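Local structure of T cell receptor mu chain (Monodelphis domestica, 7L15) at residues T25-K30 against P130-P135; E93-R98 against V126-R131; A200-V205 against H213-A218. The protein forms one chain of the marsupial gamma mu T cell receptor, a receptor that probably takes part in antigen recognition. All coordinates share one frame; numbering follows the deposited sequence.

How the contacts relate
Contacts 1 and 2 sit together at one end of the V-type domain, their centres 8 Å apart, and share Pro130 and Arg131. Both reach the sheet in which strands 17-27 and 124-129 are neighbours. The Gly29 N to Leu95 O distance of 2.7 Å marks a probable hydrogen bond between them. Contact 1 is a surface contact without hydrogen bonds across it, where Arg131 and Pro132 lean on a turn. Contact 2 is partly buried and mainly apolar, centred on Val128. Contact 3 belongs to the C-type domain, with its centre about 32 Å from that of contact 1. It is also a surface contact, a hairpin held by backbone hydrogen bonds, with Ile201 and Cys203 buried.

Contact 1: T25-K30 against P130-P135; sequences TYQAGK and PRPAAP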
loop_
_atom_site.group_PDB
_atom_site.type_symbol
_atom_site.label_atom_id
_atom_site.label_comp_id
_atom_site.label_asym_id
_atom_site.label_seq_id
_atom_site.Cartn_x
_atom_site.Cartn_y
_atom_site.Cartn_z
ATOM N N THR A 25 -5.100 -17.521 1.470
ATOM C CA THR A 25 -4.500 -17.322 0.153
ATOM C C THR A 25 -5.419 -17.897 -0.909
ATOM O O THR A 25 -5.847 -19.047 -0.806
ATOM C CB THR A 25 -3.126 -17.967 0.075
ATOM O OG1 THR A 25 -2.292 -17.361 1.053
ATOM C CG2 THR A 25 -2.492 -17.765 -1.317
ATOM N N TYR A 26 -5.774 -17.070 -1.882
ATOM C CA TYR A 26 -6.700 -17.446 -2.934
ATOM C C TYR A 26 -6.001 -17.348 -4.281
ATOM O O TYR A 26 -5.050 -16.583 -4.454
ATOM C CB TYR A 26 -7.946 -16.549 -2.926
ATOM C CG TYR A 26 -8.888 -16.798 -1.754
ATOM C CD1 TYR A 26 -8.614 -16.281 -0.479
ATOM C CD2 TYR A 26 -10.070 -17.518 -1.929
ATOM C CE1 TYR A 26 -9.478 -16.504 0.594
ATOM C CE2 TYR A 26 -10.927 -17.746 -0.870
ATOM C CZ TYR A 26 -10.629 -17.242 0.387
ATOM O OH TYR A 26 -11.499 -17.482 1.417
ATOM N N GLN A 27 -6.480 -18.126 -5.235
ATOM C CA GLN A 27 -6.015 -18.025 -6.608
ATOM C C GLN A 27 -6.887 -17.031 -7.352
ATOM O O GLN A 27 -8.109 -16.994 -7.155
ATOM C CB GLN A 27 -6.069 -19.384 -7.312
ATOM C CG GLN A 27 -5.196 -20.453 -6.671
ATOM C CD GLN A 27 -5.394 -21.817 -7.309
ATOM O OE1 GLN A 27 -6.077 -21.957 -8.334
ATOM N NE2 GLN A 27 -4.804 -22.833 -6.703
ATOM N N ALA A 28 -6.252 -16.239 -8.216
ATOM C CA ALA A 28 -6.979 -15.334 -9.088
ATOM C C ALA A 28 -8.049 -16.085 -9.874
ATOM O O ALA A 28 -7.865 -17.244 -10.261
ATOM C CB ALA A 28 -6.006 -14.632 -10.046
ATOM N N GLY A 29 -9.178 -15.414 -10.102
ATOM C CA GLY A 29 -10.335 -16.032 -10.718
ATOM C C GLY A 29 -11.283 -16.700 -9.749
ATOM O O GLY A 29 -12.453 -16.922 -10.095
ATOM N N LYS A 30 -10.828 -17.013 -8.540
ATOM C CA LYS A 30 -11.716 -17.668 -7.592
ATOM C C LYS A 30 -12.652 -16.657 -6.935
ATOM O O LYS A 30 -12.524 -15.438 -7.087
ATOM C CB LYS A 30 -10.920 -18.411 -6.519
ATOM C CG LYS A 30 -10.127 -19.612 -7.039
ATOM C CD LYS A 30 -11.011 -20.807 -7.270
ATOM C CE LYS A 30 -10.206 -22.094 -7.214
ATOM N NZ LYS A 30 -10.569 -22.959 -8.361
ATOM N N PRO A 130 -1.414 -15.596 -8.373
ATOM C CA PRO A 130 -1.804 -16.015 -9.721
ATOM C C PRO A 130 -2.289 -17.453 -9.747
ATOM O O PRO A 130 -1.864 -18.299 -8.955
ATOM C CB PRO A 130 -0.516 -15.852 -10.541
ATOM C CG PRO A 130 0.541 -15.372 -9.587
ATOM C CD PRO A 130 -0.128 -14.880 -8.362
ATOM N N ARG A 131 -3.208 -17.726 -10.661
ATOM C CA ARG A 131 -3.671 -19.089 -10.797
ATOM C C ARG A 131 -2.575 -19.914 -11.469
ATOM O O ARG A 131 -1.861 -19.404 -12.338
ATOM C CB ARG A 131 -4.989 -19.159 -11.565
ATOM C CG ARG A 131 -4.892 -19.347 -13.029
ATOM C CD ARG A 131 -5.610 -18.216 -13.739
ATOM N NE ARG A 131 -7.060 -18.372 -13.729
ATOM C CZ ARG A 131 -7.911 -17.353 -13.821
ATOM N NH1 ARG A 131 -7.447 -16.111 -13.899
ATOM N NH2 ARG A 131 -9.223 -17.572 -13.817
ATOM N N PRO A 132 -2.369 -21.158 -11.035
ATOM C CA PRO A 132 -1.310 -21.976 -11.627
ATOM C C PRO A 132 -1.529 -22.165 -13.119
ATOM O O PRO A 132 -2.655 -22.127 -13.627
ATOM C CB PRO A 132 -1.419 -23.299 -10.861
ATOM C CG PRO A 132 -2.018 -22.904 -9.534
ATOM C CD PRO A 132 -3.030 -21.855 -9.921
ATOM N N ALA A 133 -0.422 -22.317 -13.826
ATOM C CA ALA A 133 -0.435 -22.532 -15.261
ATOM C C ALA A 133 0.890 -23.182 -15.604
ATOM O O ALA A 133 1.708 -23.450 -14.716
ATOM C CB ALA A 133 -0.685 -21.221 -16.013
ATOM N N ALA A 134 1.095 -23.450 -16.888
ATOM C CA ALA A 134 2.234 -24.261 -17.295
ATOM C C ALA A 134 3.537 -23.637 -16.798
ATOM O O ALA A 134 3.680 -22.411 -16.806
ATOM C CB ALA A 134 2.281 -24.420 -18.819
ATOM N N PRO A 135 4.494 -24.449 -16.358
ATOM C CA PRO A 135 5.800 -23.917 -15.948
ATOM C C PRO A 135 6.429 -23.103 -17.063
ATOM O O PRO A 135 6.254 -23.397 -18.241
ATOM C CB PRO A 135 6.616 -25.182 -15.660
ATOM C CG PRO A 135 5.956 -26.239 -16.522
ATOM C CD PRO A 135 4.490 -25.923 -16.405
#
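Strand 17-27 ends in a type II beta turn from Gln27 to Lys30, and 130-135, which has no regular structure, passes beside it with the CA atoms of Gln27 and Arg131 4.9 Å apart. The turn is closed by Lys30 N, which donates to Gln27 O at 3.1 Å. Arg131 does most of the touching from the other side. Its chain bends at chi2 and chi3 (-123° and -77°), which folds the guanidinium back over the turn. Ala28 O lies over the centre of one face of that group, 3.6 Å from Arg131 CZ. This is a contact above the plane and not a hydrogen bond. The NH2 end reaches further along, to 3.6 Å from Gly29 CA. Gly29 has a positive phi of 88°, and its bare CA leaves the place for NH2. Gln27 meets the next residue, Pro132. Its chain is extended beyond CG and crosses the Pro132 ring at about a right angle, with Gln27 OE1 3.4 Å from Pro132 CD. The methyl of Ala28 points toward 130-135, while CB of Pro130 points away from the turn and its side chain touches Leu97. Backbone hydrogen bonds of Tyr26 and Ala28 with Glu129 tie the end of the first strand to strand 124-129. The place is the foot of the V-type domain, where the chain leaves toward the C-type domain. With no hydrogen bond or salt bridge across the segments, the contact rests on van der Waals packing, and the carbonyl oxygen facing the guanidinium probably adds a modest electrostatic attraction.

Contact 2: E93-R98 against V126-R131; sequences EDLGLR and VIVEPR
Val128 points straight at the loop 93-98 and meets it with all three carbons of its side chain. CG1 stands anti to the backbone N (chi1 -177°), and CG2 stands anti to the carbonyl carbon. Both branches and CB gather round the carbonyl oxygen of Gly96, which lies 3.3 Å from Val128 CG1. The oxygen therefore meets the branched end of the valine, and no hydrogen bond crosses between the segments here. Leu95 approaches CG1 from the chain position before the glycine. Its CB is 4.2 Å from Val128 CG1, and the rest of its side chain runs on to Tyr26 and Leu32.

Leu97 works from the far side of Gly96. Its CG is anti to the carbonyl carbon (chi1 -57°), and the chain is extended at chi2 (-177°). This brings the CD2 branch near the second segment. Leu97 CD2 lies 3.7 Å from Val128 O and also reaches the proline that follows the strand. Leu97 and Pro130 cross at about a right angle, with Leu97 CD2 4.0 Å from Pro130 CD.

The contact belongs to an immunoglobulin V-type domain. The 93-98 loop links strands 87-92 and 101-109, the E and F strands of such a fold, and strand 124-129 is the second part of the G strand. The short 3-10 segment that begins at Leu97 is part of this connection. Asp99 accepts a hydrogen bond from Gly96 N through OD2, and so holds the loop from within. Ser100 OG accepts one from Val128 N, which fixes the strand backbone next to the packed valine. On the more exposed side, Asp94 OD1 and Arg131 NH2 carry opposite charges but stay 5.3 Å apart.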
loop_
_atom_site.group_PDB
_atom_site.type_symbol
_atom_site.label_atom_id
_atom_site.label_comp_id
_atom_site.label_asym_id
_atom_site.label_seq_id
_atom_site.Cartn_x
_atom_site.Cartn_y
_atom_site.Cartn_z
ATOM N N GLU A 93 -16.494 -12.216 -6.561
ATOM C CA GLU A 93 -16.159 -13.134 -7.629
ATOM C C GLU A 93 -14.980 -12.597 -8.402
ATOM O O GLU A 93 -14.698 -11.395 -8.388
ATOM C CB GLU A 93 -17.343 -13.321 -8.565
ATOM C CG GLU A 93 -18.579 -13.745 -7.837
ATOM C CD GLU A 93 -19.516 -14.510 -8.723
ATOM O OE1 GLU A 93 -20.647 -14.031 -8.914
ATOM O OE2 GLU A 93 -19.114 -15.582 -9.237
ATOM N N ASP A 94 -14.291 -13.517 -9.084
ATOM C CA ASP A 94 -13.244 -13.183 -10.049
ATOM C C ASP A 94 -12.109 -12.392 -9.399
ATOM O O ASP A 94 -11.708 -11.328 -9.881
ATOM C CB ASP A 94 -13.821 -12.433 -11.257
ATOM C CG ASP A 94 -12.867 -12.437 -12.445
ATOM O OD1 ASP A 94 -11.893 -13.213 -12.400
ATOM O OD2 ASP A 94 -13.072 -11.674 -13.415
ATOM N N LEU A 95 -11.580 -12.933 -8.298
ATOM C CA LEU A 95 -10.504 -12.267 -7.576
ATOM C C LEU A 95 -9.303 -12.020 -8.480
ATOM O O LEU A 95 -8.946 -12.852 -9.321
ATOM C CB LEU A 95 -10.055 -13.111 -6.383
ATOM C CG LEU A 95 -10.951 -13.226 -5.154
ATOM C CD1 LEU A 95 -10.349 -14.260 -4.204
ATOM C CD2 LEU A 95 -11.057 -11.872 -4.487
ATOM N N GLY A 96 -8.658 -10.871 -8.274
ATOM C CA GLY A 96 -7.384 -10.579 -8.895
ATOM C C GLY A 96 -6.425 -10.023 -7.860
ATOM O O GLY A 96 -6.766 -9.878 -6.679
ATOM N N LEU A 97 -5.220 -9.700 -8.338
ATOM C CA LEU A 97 -4.153 -9.258 -7.443
ATOM C C LEU A 97 -4.535 -8.011 -6.661
ATOM O O LEU A 97 -4.107 -7.847 -5.512
ATOM C CB LEU A 97 -2.884 -8.987 -8.245
ATOM C CG LEU A 97 -2.392 -10.179 -9.069
ATOM C CD1 LEU A 97 -1.092 -9.811 -9.765
ATOM C CD2 LEU A 97 -2.226 -11.446 -8.217
ATOM N N ARG A 98 -5.327 -7.118 -7.261
ATOM C CA ARG A 98 -5.713 -5.899 -6.562
ATOM C C ARG A 98 -6.664 -6.156 -5.401
ATOM O O ARG A 98 -6.865 -5.254 -4.587
ATOM C CB ARG A 98 -6.343 -4.902 -7.541
ATOM C CG ARG A 98 -5.341 -3.961 -8.229
ATOM C CD ARG A 98 -5.358 -4.117 -9.755
ATOM N NE ARG A 98 -6.711 -4.262 -10.302
ATOM C CZ ARG A 98 -6.982 -4.656 -11.546
ATOM N NH1 ARG A 98 -8.242 -4.763 -11.951
ATOM N NH2 ARG A 98 -5.997 -4.951 -12.386
ATOM N N VAL A 126 -6.487 -11.375 3.263
ATOM C CA VAL A 126 -6.655 -12.086 2.003
ATOM C C VAL A 126 -5.438 -11.844 1.133
ATOM O O VAL A 126 -5.051 -10.691 0.897
ATOM C CB VAL A 126 -7.941 -11.662 1.280
ATOM C CG1 VAL A 126 -7.945 -12.190 -0.151
ATOM C CG2 VAL A 126 -9.146 -12.135 2.078
ATOM N N ILE A 127 -4.849 -12.931 0.650
ATOM C CA ILE A 127 -3.730 -12.889 -0.289
ATOM C C ILE A 127 -4.192 -13.536 -1.586
ATOM O O ILE A 127 -4.562 -14.715 -1.599
ATOM C CB ILE A 127 -2.489 -13.614 0.258
ATOM C CG1 ILE A 127 -1.976 -12.935 1.527
ATOM C CG2 ILE A 127 -1.374 -13.631 -0.780
ATOM C CD1 ILE A 127 -1.067 -13.840 2.334
ATOM N N VAL A 128 -4.177 -12.778 -2.671
ATOM C CA VAL A 128 -4.513 -13.315 -3.978
ATOM C C VAL A 128 -3.207 -13.574 -4.712
ATOM O O VAL A 128 -2.312 -12.718 -4.741
ATOM C CB VAL A 128 -5.421 -12.360 -4.768
ATOM C CG1 VAL A 128 -5.828 -12.999 -6.118
ATOM C CG2 VAL A 128 -6.688 -12.033 -3.948
ATOM N N GLU A 129 -3.078 -14.755 -5.277
ATOM C CA GLU A 129 -1.886 -15.101 -6.030
ATOM C C GLU A 129 -2.314 -15.605 -7.395
ATOM O O GLU A 129 -3.483 -15.944 -7.594
ATOM C CB GLU A 129 -1.043 -16.143 -5.288
ATOM C CG GLU A 129 -1.683 -17.491 -5.182
ATOM C CD GLU A 129 -0.864 -18.432 -4.311
ATOM O OE1 GLU A 129 -1.299 -19.595 -4.145
ATOM O OE2 GLU A 129 0.207 -17.994 -3.799
ATOM N N PRO A 130 -1.414 -15.596 -8.373
ATOM C CA PRO A 130 -1.804 -16.015 -9.721
ATOM C C PRO A 130 -2.289 -17.453 -9.747
ATOM O O PRO A 130 -1.864 -18.299 -8.955
ATOM C CB PRO A 130 -0.516 -15.852 -10.541
ATOM C CG PRO A 130 0.541 -15.372 -9.587
ATOM C CD PRO A 130 -0.128 -14.880 -8.362
ATOM N N ARG A 131 -3.208 -17.726 -10.661
ATOM C CA ARG A 131 -3.671 -19.089 -10.797
ATOM C C ARG A 131 -2.575 -19.914 -11.469
ATOM O O ARG A 131 -1.861 -19.404 -12.338
ATOM C CB ARG A 131 -4.989 -19.159 -11.565
ATOM C CG ARG A 131 -4.892 -19.347 -13.029
ATOM C CD ARG A 131 -5.610 -18.216 -13.739
ATOM N NE ARG A 131 -7.060 -18.372 -13.729
ATOM C CZ ARG A 131 -7.911 -17.353 -13.821
ATOM N NH1 ARG A 131 -7.447 -16.111 -13.899
ATOM N NH2 ARG A 131 -9.223 -17.572 -13.817
#

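Contact 3: A200-V205 against H213-A218; sequences AITCSV and HMSHQA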
loop_
_atom_site.group_PDB
_atom_site.type_symbol
_atom_site.label_atom_id
_atom_site.label_comp_id
_atom_site.label_asym_id
_atom_site.label_seq_id
_atom_site.Cartn_x
_atom_site.Cartn_y
_atom_site.Cartn_z
ATOM N N ALA A 200 34.119 -8.501 -14.538
ATOM C CA ALA A 200 33.307 -9.538 -15.154
ATOM C C ALA A 200 32.186 -9.922 -14.198
ATOM O O ALA A 200 32.411 -10.108 -12.999
ATOM C CB ALA A 200 34.164 -10.757 -15.501
ATOM N N ILE A 201 30.970 -10.011 -14.716
ATOM C CA ILE A 201 29.811 -10.290 -13.882
ATOM C C ILE A 201 28.980 -11.379 -14.545
ATOM O O ILE A 201 28.847 -11.421 -15.775
ATOM C CB ILE A 201 28.982 -9.008 -13.620
ATOM C CG1 ILE A 201 27.772 -9.319 -12.743
ATOM C CG2 ILE A 201 28.586 -8.313 -14.919
ATOM C CD1 ILE A 201 28.169 -9.894 -11.404
ATOM N N THR A 202 28.460 -12.287 -13.731
ATOM C CA THR A 202 27.578 -13.337 -14.211
ATOM C C THR A 202 26.350 -13.380 -13.323
ATOM O O THR A 202 26.467 -13.413 -12.095
ATOM C CB THR A 202 28.271 -14.710 -14.210
ATOM O OG1 THR A 202 29.306 -14.724 -15.202
ATOM C CG2 THR A 202 27.264 -15.817 -14.512
ATOM N N CYS A 203 25.178 -13.375 -13.935
ATOM C CA CYS A 203 23.953 -13.619 -13.204
ATOM C C CYS A 203 23.471 -15.017 -13.536
ATOM O O CYS A 203 23.320 -15.362 -14.711
ATOM C CB CYS A 203 22.873 -12.599 -13.547
ATOM S SG CYS A 203 21.471 -12.876 -12.494
ATOM N N SER A 204 23.217 -15.812 -12.514
ATOM C CA SER A 204 22.906 -17.214 -12.708
ATOM C C SER A 204 21.618 -17.548 -11.973
ATOM O O SER A 204 21.505 -17.294 -10.768
ATOM C CB SER A 204 24.058 -18.088 -12.219
ATOM O OG SER A 204 23.606 -19.419 -12.063
ATOM N N VAL A 205 20.654 -18.117 -12.698
ATOM C CA VAL A 205 19.310 -18.372 -12.192
ATOM C C VAL A 205 19.014 -19.859 -12.286
ATOM O O VAL A 205 19.278 -20.489 -13.316
ATOM C CB VAL A 205 18.260 -17.558 -12.974
ATOM C CG1 VAL A 205 16.848 -17.913 -12.515
ATOM C CG2 VAL A 205 18.527 -16.066 -12.806
ATOM N N HIS A 213 21.354 -18.093 -17.458
ATOM C CA HIS A 213 22.370 -17.126 -17.064
ATOM C C HIS A 213 22.673 -16.165 -18.205
ATOM O O HIS A 213 22.445 -16.469 -19.379
ATOM C CB HIS A 213 23.658 -17.831 -16.622
ATOM C CG HIS A 213 24.407 -18.477 -17.746
ATOM N ND1 HIS A 213 24.218 -19.794 -18.105
ATOM C CD2 HIS A 213 25.351 -17.990 -18.585
ATOM C CE1 HIS A 213 25.009 -20.089 -19.122
ATOM N NE2 HIS A 213 25.707 -19.012 -19.430
ATOM N N MET A 214 23.201 -14.998 -17.826
ATOM C CA MET A 214 23.859 -14.046 -18.711
ATOM C C MET A 214 25.153 -13.583 -18.045
ATOM O O MET A 214 25.210 -13.433 -16.821
ATOM C CB MET A 214 22.960 -12.834 -19.020
ATOM C CG MET A 214 23.621 -11.795 -19.944
ATOM S SD MET A 214 22.426 -10.700 -20.767
ATOM C CE MET A 214 23.143 -9.080 -20.556
ATOM N N SER A 215 26.195 -13.360 -18.840
ATOM C CA SER A 215 27.439 -12.817 -18.312
ATOM C C SER A 215 27.948 -11.707 -19.211
ATOM O O SER A 215 27.833 -11.781 -20.436
ATOM C CB SER A 215 28.565 -13.874 -18.171
ATOM O OG SER A 215 28.147 -15.199 -18.442
ATOM N N HIS A 216 28.516 -10.682 -18.595
ATOM C CA HIS A 216 29.286 -9.673 -19.302
ATOM C C HIS A 216 30.752 -9.995 -19.036
ATOM O O HIS A 216 31.237 -9.811 -17.916
ATOM C CB HIS A 216 28.916 -8.267 -18.833
ATOM C CG HIS A 216 27.646 -7.743 -19.432
ATOM N ND1 HIS A 216 27.030 -6.593 -18.982
ATOM C CD2 HIS A 216 26.881 -8.206 -20.451
ATOM C CE1 HIS A 216 25.942 -6.370 -19.698
ATOM N NE2 HIS A 216 25.832 -7.331 -20.600
ATOM N N GLN A 217 31.440 -10.516 -20.051
ATOM C CA GLN A 217 32.833 -10.899 -19.897
ATOM C C GLN A 217 33.716 -9.660 -19.869
ATOM O O GLN A 217 33.386 -8.621 -20.450
ATOM C CB GLN A 217 33.280 -11.840 -21.023
ATOM C CG GLN A 217 32.577 -13.209 -21.029
ATOM C CD GLN A 217 32.798 -14.035 -19.752
ATOM O OE1 GLN A 217 33.767 -13.832 -19.013
ATOM N NE2 GLN A 217 31.892 -14.979 -19.499
ATOM N N ALA A 218 34.839 -9.774 -19.161
ATOM C CA ALA A 218 35.874 -8.751 -19.176
ATOM C C ALA A 218 37.039 -9.102 -20.093
ATOM O O ALA A 218 37.810 -8.208 -20.460
ATOM C CB ALA A 218 36.392 -8.508 -17.756
#
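Strands 201-207 and 210-216 form a beta hairpin, the F and G strands of the C-type immunoglobulin domain, and 210-216 is an outermost strand of its sheet within this chain. The short strand axes approach to 4.7 Å and run antiparallel at 177°. Ala200, Ile201 and His213 give up the most surface, and they mark the two ends of the pairing. Ile201 faces His216 as a hydrogen-bonded pair. Ile201 N donates to His216 O at 3.2 Å, and His216 N returns a bond to Ile201 O at 2.9 Å, nearly along the C=O axis. The two side chains lie side by side and point the same way, with Ile201 CG2 3.9 Å from His216 CB. Ile201 CG1 is anti to the backbone N (chi1 -180°), and its side chain packs on Val149 and Leu165 in the sandwich core. Cys203 and Met214 form the next hydrogen-bonded pair on this face, and Cys203 carries the disulfide to Cys151. Ala200 lies beyond the strand, where its methyl packs against that of Ala218 but not end-on, Ala200 CB 3.9 Å from Ala218 CB.

His213 sits at the other end, on the face shared with Thr202, Ser204 and Ser215. Its CG takes the crowded position between the backbone N and carbonyl carbon (chi1 71°), and the ring leads away from the first strand. ND1 is hydrogen-bonded to Glu211, which also binds Ser204 OG. Close backbone contact remains at the base of the histidine: its CA lies 3.1 Å from Cys203 O in a CA-H...O contact.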